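Local atomic coordinates of Cwp19 (Clostridioides difficile, PDB entry 5OQ3), a protein that probably hydrolyses bacterial cell-wall peptidoglycan; the part present here is its TIM-barrel glycoside hydrolase domain. Residues K298-Y302 with S303-A307. Residues are numbered along the deposited sequence; the frame is centred on the assembly and turned at random. Where two conformers were deposited one is given.
Sequences KAADY and SKLVA
One face of the Y302 ring is covered by V306 CG1, a CH-pi contact with the methyl 3.9 Å from the ring centroid. At the ring's end, Y302 OH hydrogen-bonds N350 and Q324. The second flat group, the D301 carboxylate, is met by S303 on one face: S303 N lies 3.0 Å from D301 OD1 and 39° out of the plane, whereas S303 OG, in one of two S303 conformers, is also 3.0 Å from that oxygen and stands 57° out. In that conformer chi1 of 75° turns the hydroxyl to the acceptor that the S303 amide already uses. G296 N is a further donor to OD1. Lying just before helix 302-313 and accepting from S303 N, D301 is its N-cap, on the outer layer of the barrel after strand 286-287. The first full helical bonds follow, L305 N to D301 O at 3.0 Å and V306 N to Y302 O at 2.9 Å. K304, extended beyond CG, crosses D301 at about a right angle, K304 CG 3.9 Å from D301 CB; its NZ forms a salt bridge with D261 and donates to a water bound by K298 O. The two amide donors should limit the carboxylate's rotation, the hydroxyl adding to this in one conformer, and its negative charge probably complements the helix dipole.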
loop_
_atom_site.group_PDB
_atom_site.type_symbol
_atom_site.label_atom_id
_atom_site.label_comp_id
_atom_site.label_asym_id
_atom_site.label_seq_id
_atom_site.Cartn_x
_atom_site.Cartn_y
_atom_site.Cartn_z
ATOM N N LYS A 298 9.860 -6.915 22.292
ATOM C CA LYS A 298 11.134 -7.617 22.100
ATOM C C LYS A 298 11.395 -8.066 20.641
ATOM O O LYS A 298 12.482 -7.809 20.081
ATOM C CB LYS A 298 11.240 -8.800 23.068
ATOM C CG LYS A 298 12.566 -9.541 22.973
ATOM C CD LYS A 298 12.669 -10.645 24.019
ATOM C CE LYS A 298 14.104 -11.126 24.141
ATOM N NZ LYS A 298 14.721 -11.451 22.827
ATOM N N ALA A 299 10.401 -8.718 20.033
ATOM C CA ALA A 299 10.550 -9.264 18.663
ATOM C C ALA A 299 10.639 -8.210 17.594
ATOM O O ALA A 299 11.175 -8.506 16.513
ATOM C CB ALA A 299 9.386 -10.172 18.308
ATOM N N ALA A 300 10.058 -7.027 17.826
ATOM C CA ALA A 300 9.956 -6.031 16.773
ATOM C C ALA A 300 9.777 -4.644 17.421
ATOM O O ALA A 300 8.663 -4.083 17.463
ATOM C CB ALA A 300 8.803 -6.343 15.829
ATOM N N ASP A 301 10.875 -4.165 18.012
ATOM C CA ASP A 301 10.851 -2.983 18.853
ATOM C C ASP A 301 10.778 -1.759 17.974
ATOM O O ASP A 301 11.698 -1.458 17.224
ATOM C CB ASP A 301 12.097 -2.970 19.725
ATOM C CG ASP A 301 12.089 -1.834 20.778
ATOM O OD1 ASP A 301 11.350 -0.839 20.624
ATOM O OD2 ASP A 301 12.772 -1.972 21.789
ATOM N N TYR A 302 9.654 -1.068 18.060
ATOM C CA TYR A 302 9.482 0.160 17.319
ATOM C C TYR A 302 10.697 1.093 17.391
ATOM O O TYR A 302 11.125 1.674 16.380
ATOM C CB TYR A 302 8.234 0.905 17.819
ATOM C CG TYR A 302 7.906 2.175 17.050
ATOM C CD1 TYR A 302 8.503 3.416 17.385
ATOM C CD2 TYR A 302 6.994 2.167 15.987
ATOM C CE1 TYR A 302 8.180 4.578 16.693
ATOM C CE2 TYR A 302 6.698 3.319 15.290
ATOM C CZ TYR A 302 7.274 4.520 15.645
ATOM O OH TYR A 302 6.945 5.635 14.949
ATOM N N SER A 303 11.245 1.276 18.568
ATOM C CA SER A 303 12.356 2.207 18.716
ATOM C C SER A 303 13.610 1.738 17.938
ATOM O O SER A 303 14.342 2.575 17.395
ATOM C CB SER A 303 12.650 2.459 20.196
ATOM O OG SER A 303 13.311 1.369 20.787
ATOM N N LYS A 304 13.856 0.440 17.873
ATOM C CA LYS A 304 14.992 -0.093 17.111
ATOM C C LYS A 304 14.728 0.042 15.626
ATOM O O LYS A 304 15.627 0.397 14.841
ATOM C CB LYS A 304 15.241 -1.572 17.464
ATOM C CG LYS A 304 15.729 -1.741 18.899
ATOM C CD LYS A 304 16.131 -3.178 19.187
ATOM C CE LYS A 304 16.763 -3.288 20.560
ATOM N NZ LYS A 304 16.848 -4.710 20.959
ATOM N N LEU A 305 13.482 -0.198 15.230
ATOM C CA LEU A 305 13.161 -0.146 13.823
ATOM C C LEU A 305 13.176 1.257 13.242
ATOM O O LEU A 305 13.603 1.428 12.084
ATOM C CB LEU A 305 11.845 -0.881 13.572
ATOM C CG LEU A 305 12.010 -2.421 13.596
ATOM C CD1 LEU A 305 10.672 -3.110 13.841
ATOM C CD2 LEU A 305 12.707 -2.896 12.314
ATOM N N VAL A 306 12.717 2.270 13.973
ATOM C CA VAL A 306 12.807 3.626 13.421
ATOM C C VAL A 306 14.274 3.981 13.128
ATOM O O VAL A 306 14.568 4.572 12.101
ATOM C CB VAL A 306 12.100 4.705 14.273
ATOM C CG1 VAL A 306 10.594 4.578 14.225
ATOM C CG2 VAL A 306 12.603 4.774 15.684
ATOM N N ALA A 307 15.169 3.612 14.021
ATOM C CA ALA A 307 16.601 3.857 13.822
ATOM C C ALA A 307 17.173 3.113 12.629
ATOM O O ALA A 307 17.947 3.654 11.835
ATOM C CB ALA A 307 17.371 3.527 15.076
HETATM O O HOH W 1 14.637 -6.349 21.426
#